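Local coordinates for putative mannose-6-phosphate isomerase YvyI (Bacillus subtilis, PDB 1QWR), which probably interconverts D-mannose 6-phosphate and D-fructose 6-phosphate as a zinc-dependent isomerase of carbohydrate metabolism, at residues E17-G22 and V197-R202; G76-D81 and E268-C273; F83-K88 and E249-Y254; L157-I162 and A177-A182. All blocks are in the same frame, centred on the assembly; numbering follows the deposited sequence. Where two conformers were deposited one is given.

Overall arrangement
The four contacts spread along one chain of mostly antiparallel strands, with cupin sequence families at both ends. Interactions 1 and 4 lie on the zinc side, centres about 14 Å apart; interaction 2 lies across the chain's centre, about 34 Å from interaction 1 between centres. Interaction 3 is the most central, about 10 Å from interaction 2 between centres, touching it where I272 packs on L85, T87 and F83. Along the chain interaction 4 is nested inside the loops of the other three, interaction 3 inside that of interaction 2, and interaction 1 crosses both 2 and 3. Interactions 2 and 3 join the two cupin regions; interaction 1 borders an anion site near the metal.

Interaction 1 of 4, residues E17-G22 and V197-R202; sequences EKIWGG and VYDYDR. With SO4 (sulfate ion), chain C.
Beside the sulfate site near the zinc ion, the loop after strand 9-17 faces the turn that follows strand 195-198, and I19 meets R202. I19 is the second residue of the type I turn K18-G21. Its CD1 lies over one face of the R202 guanidinium, offset toward the rim and 3.2 Å from R202 NE, a close van der Waals contact of a methyl with the flat group. The opposite face is covered by Y200 CD2. D199 holds R202 side-on: R202 NH2 makes a salt bridge to D199 OD1 at 2.8 Å, and the bond is nearly straight. R202 NE reaches D199 O at 3.2 Å from above the carbonyl plane, while R202 N comes to the same oxygen from the other face. NH2 also bonds to D95 O. An alanine in place of R202 would probably leave I19 without the flat surface it rests on, D199 OD1 without this cation and D95 O without this donor. D199 OD2 forms a salt bridge with R210, which in turn binds the sulfate. On the other loop, K18 bends at chi2 (-77°), its CB covering a face of the W20 indole. Sulfate O2 accepts hydrogen bonds from both K18 NZ and W20 NE1, each 2.9 Å long, the latter in the indole plane. S97, K99, R210 and R196 also hydrogen-bond to the sulfate. Such a cationic nest, with the W20 side chain about 8 Å from the zinc ion, is consistent with the sulfate, probably from the crystallisation liquor, marking the place where the sugar phosphate binds.

Interaction 2 of 4, residues G76-D81 and E268-C273; sequences GGVEGD and ESFLIC
Only 4.6 Å separates G76 CA from S269 CA, although G76 N stays 3.5 Å from S269 O and the two chains do not pair as strands. The approach joins the loop between helix 64-70 and strand 85-92 to the turn that leads into strand 271-276, and so ties the N-terminal catalytic region to the C-terminal cupin domain. G76 has a positive phi (67°), and a CB on it would be pressed against S269 O; without one the two chains can run this close. V78 carries the side-chain contact by splitting its two methyls between two neighbours. CG1, beside the backbone N with chi1 at -70°, presses on the serine side chain, 3.2 Å from S269 OG and 3.6 Å from S269 CB. CG2, set between the backbone N and the carbonyl carbon, meets the F270 ring at its edge, near the ring plane, 4.1 Å from F270 CE2; the two side chains cross at about a right angle. The F270 ring also packs edge-to-face with F75, and both V78 and F270 rest on the C-terminal I319, which makes this a small apolar seam at the end of the chain. The polar atoms meet through solvent: a bridging water donates to G76 O at 3.0 Å and is hydrogen-bonded to S269 OG at 2.8 Å.

Interaction 3 of 4, residues F83-K88 and E249-Y254; sequences FPLLTK and EYFSVY
First torsions aim L85 and F251 at each other: L85 has CG beside the backbone N and anti to the carbonyl carbon (chi1 -58°), while F251 holds its CG between the backbone N and the carbonyl carbon (chi1 47°). At the fork of the leucine, chi2 of 174° sends CD1 on in line and leaves CD2 as the side branch turned to the second chain. CD2 does most of the touching. It stands 3.7 Å from F251 CD2, approaching the ring obliquely, and 3.6 Å from Y250 O, so the methyl sits in the corner between a peptide carbonyl and the phenylalanine. The other methyl, CD1, lies against the root of the same side chain, 4.0 Å from F251 CB. The contact is van der Waals packing, and the backbones are too far apart to pair: the nearest CA atoms, those of L85 and F251, are 8.0 Å apart. Y250 contributes mainly its carbonyl; its ring turns away to pack on T118 and Q189. I272 of strand 271-276 also leans on L85. F251 lies near the metal site, its side chain about 5 Å from that of the zinc ligand E119. The arrangement is buried packing between two cupin regions: strand 85-92, paired with 38-44 and 182-189, packs against the loop residues just before strand 252-259, which is paired with 240-247 and 312-318.

Interaction 4 of 4, residues L157-I162 and A177-A182; sequences LRRIKI and ALCKGA
The apolar part of this contact is a single touch, between I162 and A182. The I162 CG1 arm stands between the backbone N and the carbonyl carbon (chi1 64°), and with chi2 extended its CD1 points at A182, reaching 4.5 Å from A182 CB: a loose meeting at the far end of a side chain otherwise bedded among I123, I132 and Y168. A second, non-bonded contact joins R159 and C179. R159 runs extended from CG to NE, which carries the guanidinium along to C179, where R159 NH1 comes 4.1 Å from C179 SG. The sulfur approaches obliquely; the charge of the same NH1 is answered by a salt bridge to E131. C179 in turn packs against I133 and D95. As for the backbone, the two chains bond not to each other but to strand 131-136 between them: R158 pairs with Y134 and I160 with I132, while A177 pairs with I133. That intervening strand explains the 9.5 Å from R159 CA to A177 CA. The R159-C179 contact thus spans the outer strands, 157-161 and 176-178, of a three-stranded antiparallel sheet, while I162, just past the first of them, reaches the start of strand 182-189. Strand 176-178 begins with the zinc ligand H176; after a short loop the chain enters strand 182-189 through a G1 beta bulge at G181 and A182, both facing V92.

Interaction 1 of 4, residues E17-G22 and V197-R202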
# COMPACT_ATOMS: atom_id res chain seq x y z
N GLU A 17 12.26 3.97 -8.77
CA GLU A 17 12.24 5.29 -9.40
C GLU A 17 10.95 5.47 -10.21
O GLU A 17 10.43 4.51 -10.78
CB GLU A 17 13.43 5.45 -10.34
CG GLU A 17 14.75 5.58 -9.64
CD GLU A 17 15.92 5.60 -10.61
OE1 GLU A 17 15.86 6.34 -11.62
OE2 GLU A 17 16.90 4.87 -10.36
N LYS A 18 10.44 6.69 -10.25
CA LYS A 18 9.22 7.00 -10.98
C LYS A 18 9.34 8.41 -11.53
O LYS A 18 9.89 9.29 -10.86
CB LYS A 18 8.00 6.93 -10.06
CG LYS A 18 7.61 5.52 -9.62
CD LYS A 18 6.87 4.79 -10.75
CE LYS A 18 6.47 3.37 -10.31
NZ LYS A 18 5.62 2.66 -11.31
N ILE A 19 8.82 8.63 -12.73
CA ILE A 19 8.91 9.97 -13.28
C ILE A 19 8.17 10.95 -12.38
O ILE A 19 8.52 12.13 -12.34
CB ILE A 19 8.32 10.05 -14.72
CG1 ILE A 19 6.80 9.81 -14.71
CG2 ILE A 19 9.01 9.03 -15.60
CD1 ILE A 19 6.14 10.01 -16.10
N TRP A 20 7.18 10.47 -11.63
CA TRP A 20 6.40 11.32 -10.75
C TRP A 20 6.94 11.33 -9.31
O TRP A 20 6.35 11.94 -8.41
CB TRP A 20 4.93 10.90 -10.74
CG TRP A 20 4.69 9.41 -10.56
CD1 TRP A 20 4.44 8.49 -11.54
CD2 TRP A 20 4.68 8.68 -9.31
NE1 TRP A 20 4.27 7.23 -10.98
CE2 TRP A 20 4.40 7.33 -9.62
CE3 TRP A 20 4.86 9.05 -7.97
CZ2 TRP A 20 4.31 6.34 -8.63
CZ3 TRP A 20 4.77 8.07 -6.99
CH2 TRP A 20 4.50 6.73 -7.32
N GLY A 21 8.06 10.66 -9.11
CA GLY A 21 8.65 10.58 -7.78
C GLY A 21 9.49 11.79 -7.40
O GLY A 21 9.75 12.68 -8.21
N GLY A 22 9.91 11.82 -6.13
CA GLY A 22 10.71 12.92 -5.63
C GLY A 22 11.74 12.44 -4.62
O GLY A 22 12.32 11.38 -4.78
N VAL A 197 -4.14 4.10 -18.91
CA VAL A 197 -4.90 4.59 -20.05
C VAL A 197 -4.35 5.95 -20.47
O VAL A 197 -4.50 6.36 -21.61
CB VAL A 197 -6.42 4.72 -19.74
CG1 VAL A 197 -6.96 3.38 -19.23
CG2 VAL A 197 -6.69 5.82 -18.73
N TYR A 198 -3.68 6.64 -19.54
CA TYR A 198 -3.13 7.97 -19.84
C TYR A 198 -2.00 8.33 -18.88
O TYR A 198 -2.12 8.13 -17.67
CB TYR A 198 -4.23 9.02 -19.73
CG TYR A 198 -3.79 10.40 -20.16
CD1 TYR A 198 -3.14 10.59 -21.38
CD2 TYR A 198 -4.06 11.52 -19.37
CE1 TYR A 198 -2.76 11.87 -21.81
CE2 TYR A 198 -3.69 12.81 -19.80
CZ TYR A 198 -3.04 12.97 -21.01
OH TYR A 198 -2.65 14.23 -21.42
N ASP A 199 -0.91 8.87 -19.43
CA ASP A 199 0.25 9.25 -18.62
C ASP A 199 0.76 10.65 -18.95
O ASP A 199 1.96 10.93 -18.85
CB ASP A 199 1.38 8.24 -18.80
CG ASP A 199 2.45 8.37 -17.73
OD1 ASP A 199 2.10 8.67 -16.57
OD2 ASP A 199 3.64 8.15 -18.03
N TYR A 200 -0.17 11.52 -19.37
CA TYR A 200 0.15 12.90 -19.66
C TYR A 200 1.25 13.11 -20.70
O TYR A 200 1.90 14.16 -20.71
CB TYR A 200 0.51 13.60 -18.35
CG TYR A 200 -0.60 13.55 -17.33
CD1 TYR A 200 -1.71 14.39 -17.44
CD2 TYR A 200 -0.59 12.61 -16.30
CE1 TYR A 200 -2.78 14.29 -16.55
CE2 TYR A 200 -1.65 12.50 -15.40
CZ TYR A 200 -2.74 13.35 -15.53
OH TYR A 200 -3.80 13.26 -14.65
N ASP A 201 1.44 12.13 -21.58
CA ASP A 201 2.45 12.19 -22.64
C ASP A 201 3.86 12.49 -22.14
O ASP A 201 4.64 13.18 -22.81
CB ASP A 201 2.06 13.24 -23.68
CG ASP A 201 0.71 12.94 -24.31
OD1 ASP A 201 0.60 11.90 -24.98
OD2 ASP A 201 -0.23 13.74 -24.13
N ARG A 202 4.20 11.94 -20.97
CA ARG A 202 5.52 12.17 -20.39
C ARG A 202 6.58 11.18 -20.82
O ARG A 202 6.27 10.06 -21.21
CB ARG A 202 5.42 12.16 -18.87
CG ARG A 202 4.60 13.30 -18.33
CD ARG A 202 4.47 13.21 -16.81
NE ARG A 202 3.66 12.06 -16.39
CZ ARG A 202 3.24 11.89 -15.15
NH1 ARG A 202 3.55 12.78 -14.22
NH2 ARG A 202 2.47 10.84 -14.83
S SO4 C . 2.11 4.55 -12.15
O1 SO4 C . 1.57 5.79 -12.76
O2 SO4 C . 3.56 4.64 -12.00
O3 SO4 C . 1.75 3.38 -12.98
O4 SO4 C . 1.50 4.39 -10.81

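Interaction 2 of 4, residues G76-D81 and E268-C273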
# COMPACT_ATOMS: atom_id res chain seq x y z
N GLY A 76 1.32 -18.08 10.69
CA GLY A 76 0.18 -18.85 11.19
C GLY A 76 -0.31 -19.96 10.30
O GLY A 76 -1.45 -20.41 10.41
N GLY A 77 0.57 -20.42 9.41
CA GLY A 77 0.21 -21.51 8.50
C GLY A 77 -0.90 -21.21 7.52
O GLY A 77 -1.52 -22.14 7.02
N VAL A 78 -1.14 -19.95 7.20
CA VAL A 78 -2.21 -19.63 6.26
C VAL A 78 -1.91 -20.12 4.85
O VAL A 78 -0.75 -20.25 4.45
CB VAL A 78 -2.50 -18.13 6.22
CG1 VAL A 78 -3.15 -17.71 7.54
CG2 VAL A 78 -1.22 -17.37 6.00
N GLU A 79 -2.98 -20.40 4.12
CA GLU A 79 -2.89 -20.91 2.75
C GLU A 79 -2.60 -19.85 1.69
O GLU A 79 -2.87 -18.66 1.89
CB GLU A 79 -4.22 -21.58 2.38
CG GLU A 79 -4.05 -22.97 1.82
CD GLU A 79 -3.65 -23.97 2.89
OE1 GLU A 79 -2.62 -23.74 3.57
OE2 GLU A 79 -4.37 -24.98 3.04
N GLY A 80 -2.05 -20.31 0.56
CA GLY A 80 -1.75 -19.42 -0.54
C GLY A 80 -0.39 -19.70 -1.14
O GLY A 80 0.58 -20.01 -0.43
N ASP A 81 -0.30 -19.61 -2.46
CA ASP A 81 0.98 -19.86 -3.12
C ASP A 81 1.99 -18.75 -2.80
O ASP A 81 3.19 -18.98 -2.83
CB ASP A 81 0.84 -19.91 -4.65
CG ASP A 81 -0.10 -21.00 -5.13
OD1 ASP A 81 -0.09 -22.11 -4.55
OD2 ASP A 81 -0.84 -20.76 -6.11
N GLU A 268 -3.95 -12.32 15.38
CA GLU A 268 -4.22 -12.66 13.98
C GLU A 268 -3.16 -13.64 13.49
O GLU A 268 -2.26 -14.04 14.23
CB GLU A 268 -4.19 -11.40 13.10
CG GLU A 268 -5.19 -10.29 13.49
CD GLU A 268 -6.64 -10.75 13.44
OE1 GLU A 268 -6.99 -11.56 12.55
OE2 GLU A 268 -7.44 -10.29 14.29
N SER A 269 -3.26 -14.03 12.22
CA SER A 269 -2.27 -14.94 11.66
C SER A 269 -0.89 -14.28 11.66
O SER A 269 0.13 -14.94 11.81
CB SER A 269 -2.67 -15.34 10.25
OG SER A 269 -3.82 -16.17 10.32
N PHE A 270 -0.87 -12.97 11.43
CA PHE A 270 0.34 -12.16 11.49
C PHE A 270 -0.10 -10.71 11.27
O PHE A 270 -1.17 -10.48 10.70
CB PHE A 270 1.37 -12.57 10.43
CG PHE A 270 0.87 -12.50 9.02
CD1 PHE A 270 1.04 -11.35 8.25
CD2 PHE A 270 0.23 -13.61 8.46
CE1 PHE A 270 0.59 -11.30 6.92
CE2 PHE A 270 -0.22 -13.57 7.15
CZ PHE A 270 -0.05 -12.42 6.37
N LEU A 271 0.70 -9.75 11.72
CA LEU A 271 0.35 -8.34 11.53
C LEU A 271 1.45 -7.65 10.76
O LEU A 271 2.63 -7.84 11.07
CB LEU A 271 0.20 -7.62 12.88
CG LEU A 271 -0.96 -8.05 13.78
CD1 LEU A 271 -0.97 -7.16 15.03
CD2 LEU A 271 -2.29 -7.95 13.02
N ILE A 272 1.07 -6.88 9.75
CA ILE A 272 1.99 -6.10 8.93
C ILE A 272 1.95 -4.69 9.53
O ILE A 272 0.87 -4.09 9.59
CB ILE A 272 1.51 -6.03 7.48
CG1 ILE A 272 1.57 -7.41 6.85
CG2 ILE A 272 2.35 -4.97 6.70
CD1 ILE A 272 0.86 -7.52 5.48
N CYS A 273 3.11 -4.16 9.92
CA CYS A 273 3.19 -2.86 10.59
C CYS A 273 4.17 -1.87 9.98
O CYS A 273 5.31 -2.24 9.65
CB CYS A 273 3.61 -3.08 12.06
SG CYS A 273 2.63 -4.34 12.95
O HOH W 1 -3.49 -18.63 11.59

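Interaction 3 of 4, residues F83-K88 and E249-Y254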
# COMPACT_ATOMS: atom_id res chain seq x y z
N PHE A 83 2.83 -14.88 -0.44
CA PHE A 83 2.49 -13.95 0.66
C PHE A 83 1.42 -13.10 -0.07
O PHE A 83 1.64 -12.63 -1.18
CB PHE A 83 3.72 -13.12 1.02
CG PHE A 83 3.46 -12.09 2.09
CD1 PHE A 83 3.46 -12.46 3.45
CD2 PHE A 83 3.24 -10.76 1.74
CE1 PHE A 83 3.25 -11.50 4.44
CE2 PHE A 83 3.03 -9.79 2.73
CZ PHE A 83 3.03 -10.16 4.08
N PRO A 84 0.27 -12.85 0.58
CA PRO A 84 -0.81 -12.11 -0.06
C PRO A 84 -0.84 -10.62 -0.30
O PRO A 84 -1.58 -10.16 -1.19
CB PRO A 84 -2.03 -12.57 0.74
CG PRO A 84 -1.49 -12.62 2.13
CD PRO A 84 -0.11 -13.30 1.93
N LEU A 85 -0.07 -9.88 0.48
CA LEU A 85 -0.12 -8.44 0.37
C LEU A 85 1.18 -7.76 -0.02
O LEU A 85 2.24 -8.38 -0.11
CB LEU A 85 -0.62 -7.89 1.72
CG LEU A 85 -2.01 -8.38 2.19
CD1 LEU A 85 -2.29 -7.86 3.60
CD2 LEU A 85 -3.10 -7.90 1.24
N LEU A 86 1.08 -6.44 -0.23
CA LEU A 86 2.21 -5.61 -0.57
C LEU A 86 1.93 -4.24 0.00
O LEU A 86 0.86 -3.68 -0.23
CB LEU A 86 2.38 -5.56 -2.09
CG LEU A 86 3.28 -4.48 -2.70
CD1 LEU A 86 4.72 -4.65 -2.20
CD2 LEU A 86 3.21 -4.63 -4.24
N THR A 87 2.87 -3.70 0.78
CA THR A 87 2.69 -2.40 1.39
C THR A 87 3.77 -1.46 0.89
O THR A 87 4.96 -1.79 0.93
CB THR A 87 2.81 -2.49 2.92
OG1 THR A 87 1.86 -3.44 3.42
CG2 THR A 87 2.55 -1.14 3.56
N LYS A 88 3.35 -0.27 0.48
CA LYS A 88 4.28 0.74 -0.02
C LYS A 88 4.05 2.11 0.59
O LYS A 88 2.94 2.42 1.07
CB LYS A 88 4.09 0.94 -1.52
CG LYS A 88 4.26 -0.29 -2.38
CD LYS A 88 3.92 0.10 -3.83
CE LYS A 88 3.87 -1.10 -4.77
NZ LYS A 88 3.61 -0.61 -6.16
N GLU A 249 -12.37 -8.34 1.92
CA GLU A 249 -12.07 -9.70 1.47
C GLU A 249 -10.58 -9.95 1.34
O GLU A 249 -10.13 -11.07 1.52
CB GLU A 249 -12.72 -9.96 0.11
CG GLU A 249 -14.18 -9.53 0.03
CD GLU A 249 -14.75 -9.66 -1.38
OE1 GLU A 249 -15.84 -9.08 -1.63
OE2 GLU A 249 -14.12 -10.33 -2.23
N TYR A 250 -9.82 -8.91 1.03
CA TYR A 250 -8.39 -9.08 0.81
C TYR A 250 -7.49 -8.62 1.94
O TYR A 250 -6.36 -9.08 2.05
CB TYR A 250 -7.97 -8.35 -0.47
CG TYR A 250 -8.71 -8.84 -1.69
CD1 TYR A 250 -8.31 -9.99 -2.37
CD2 TYR A 250 -9.87 -8.20 -2.12
CE1 TYR A 250 -9.06 -10.50 -3.44
CE2 TYR A 250 -10.63 -8.69 -3.17
CZ TYR A 250 -10.22 -9.83 -3.83
OH TYR A 250 -11.01 -10.32 -4.85
N PHE A 251 -8.00 -7.73 2.79
CA PHE A 251 -7.22 -7.21 3.91
C PHE A 251 -8.07 -6.34 4.82
O PHE A 251 -9.16 -5.92 4.45
CB PHE A 251 -6.02 -6.37 3.41
CG PHE A 251 -6.39 -5.36 2.34
CD1 PHE A 251 -7.10 -4.19 2.65
CD2 PHE A 251 -6.01 -5.58 1.00
CE1 PHE A 251 -7.45 -3.25 1.64
CE2 PHE A 251 -6.35 -4.66 -0.02
CZ PHE A 251 -7.06 -3.49 0.29
N SER A 252 -7.54 -6.10 6.02
CA SER A 252 -8.17 -5.23 7.03
C SER A 252 -7.02 -4.27 7.35
O SER A 252 -5.86 -4.70 7.52
CB SER A 252 -8.54 -6.02 8.29
OG SER A 252 -9.61 -6.95 8.03
N VAL A 253 -7.33 -2.98 7.44
CA VAL A 253 -6.31 -1.98 7.70
C VAL A 253 -6.73 -1.10 8.86
O VAL A 253 -7.90 -0.74 8.96
CB VAL A 253 -6.08 -1.11 6.44
CG1 VAL A 253 -4.90 -0.12 6.68
CG2 VAL A 253 -5.77 -2.04 5.25
N TYR A 254 -5.75 -0.73 9.69
CA TYR A 254 -6.00 0.05 10.91
C TYR A 254 -4.92 1.08 11.17
O TYR A 254 -3.82 1.00 10.65
CB TYR A 254 -5.98 -0.85 12.13
CG TYR A 254 -6.75 -2.12 12.01
CD1 TYR A 254 -7.95 -2.29 12.71
CD2 TYR A 254 -6.29 -3.18 11.23
CE1 TYR A 254 -8.66 -3.46 12.63
CE2 TYR A 254 -7.00 -4.37 11.14
CZ TYR A 254 -8.19 -4.50 11.85
OH TYR A 254 -8.89 -5.69 11.83

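Interaction 4 of 4, residues L157-I162 and A177-A182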
# COMPACT_ATOMS: atom_id res chain seq x y z
N LEU A 157 -13.46 11.67 -15.96
CA LEU A 157 -12.94 11.42 -14.61
C LEU A 157 -13.72 12.06 -13.48
O LEU A 157 -14.28 13.14 -13.62
CB LEU A 157 -11.49 11.87 -14.51
CG LEU A 157 -10.52 11.38 -15.59
CD1 LEU A 157 -9.14 11.95 -15.29
CD2 LEU A 157 -10.48 9.86 -15.63
N ARG A 158 -13.74 11.37 -12.34
CA ARG A 158 -14.39 11.88 -11.15
C ARG A 158 -13.23 12.18 -10.20
O ARG A 158 -12.27 11.41 -10.10
CB ARG A 158 -15.35 10.85 -10.55
CG ARG A 158 -16.58 10.59 -11.40
CD ARG A 158 -17.40 9.42 -10.87
NE ARG A 158 -17.94 9.63 -9.52
CZ ARG A 158 -18.97 10.41 -9.23
NH1 ARG A 158 -19.60 11.07 -10.20
NH2 ARG A 158 -19.40 10.52 -7.98
N ARG A 159 -13.31 13.32 -9.52
CA ARG A 159 -12.23 13.71 -8.62
C ARG A 159 -12.72 13.91 -7.20
O ARG A 159 -13.86 14.29 -6.98
CB ARG A 159 -11.57 14.98 -9.15
CG ARG A 159 -10.87 14.79 -10.49
CD ARG A 159 -10.43 16.12 -11.10
NE ARG A 159 -9.48 15.94 -12.21
CZ ARG A 159 -8.16 15.83 -12.06
NH1 ARG A 159 -7.61 15.89 -10.86
NH2 ARG A 159 -7.39 15.68 -13.13
N ILE A 160 -11.85 13.62 -6.24
CA ILE A 160 -12.18 13.76 -4.84
C ILE A 160 -11.10 14.58 -4.16
O ILE A 160 -9.92 14.32 -4.35
CB ILE A 160 -12.26 12.39 -4.14
CG1 ILE A 160 -13.34 11.53 -4.81
CG2 ILE A 160 -12.56 12.58 -2.66
CD1 ILE A 160 -13.51 10.15 -4.18
N LYS A 161 -11.53 15.57 -3.38
CA LYS A 161 -10.61 16.44 -2.67
C LYS A 161 -10.18 15.69 -1.42
O LYS A 161 -11.02 15.19 -0.68
CB LYS A 161 -11.31 17.75 -2.27
CG LYS A 161 -10.39 18.95 -2.30
CD LYS A 161 -9.17 18.71 -1.44
CE LYS A 161 -8.12 19.76 -1.65
NZ LYS A 161 -6.82 19.31 -1.11
N ILE A 162 -8.88 15.61 -1.19
CA ILE A 162 -8.37 14.86 -0.04
C ILE A 162 -7.63 15.71 0.99
O ILE A 162 -7.20 16.81 0.70
CB ILE A 162 -7.40 13.75 -0.49
CG1 ILE A 162 -6.17 14.38 -1.15
CG2 ILE A 162 -8.12 12.81 -1.47
CD1 ILE A 162 -5.00 13.41 -1.37
N ALA A 177 -6.23 7.34 -10.04
CA ALA A 177 -4.89 7.91 -10.07
C ALA A 177 -4.67 8.80 -8.85
O ALA A 177 -5.56 9.56 -8.45
CB ALA A 177 -4.67 8.73 -11.32
N LEU A 178 -3.51 8.67 -8.23
CA LEU A 178 -3.17 9.55 -7.13
C LEU A 178 -2.63 10.80 -7.86
O LEU A 178 -2.02 10.67 -8.93
CB LEU A 178 -2.06 8.94 -6.27
CG LEU A 178 -2.47 7.83 -5.30
CD1 LEU A 178 -1.23 7.20 -4.69
CD2 LEU A 178 -3.38 8.41 -4.22
N CYS A 179 -2.86 11.98 -7.30
CA CYS A 179 -2.40 13.20 -7.94
C CYS A 179 -1.31 13.92 -7.14
O CYS A 179 -1.10 13.64 -5.95
CB CYS A 179 -3.59 14.12 -8.23
SG CYS A 179 -4.78 13.34 -9.38
N LYS A 180 -0.59 14.82 -7.81
CA LYS A 180 0.52 15.54 -7.20
C LYS A 180 0.29 16.10 -5.81
O LYS A 180 -0.80 16.58 -5.48
CB LYS A 180 0.97 16.68 -8.13
CG LYS A 180 -0.00 17.83 -8.21
CD LYS A 180 0.53 18.92 -9.14
CE LYS A 180 1.90 19.41 -8.69
NZ LYS A 180 2.48 20.40 -9.64
N GLY A 181 1.35 16.04 -5.00
CA GLY A 181 1.33 16.54 -3.63
C GLY A 181 0.73 15.67 -2.55
O GLY A 181 -0.02 16.16 -1.71
N ALA A 182 1.08 14.39 -2.55
CA ALA A 182 0.53 13.47 -1.56
C ALA A 182 1.58 12.48 -1.11
O ALA A 182 2.44 12.09 -1.91
CB ALA A 182 -0.66 12.69 -2.17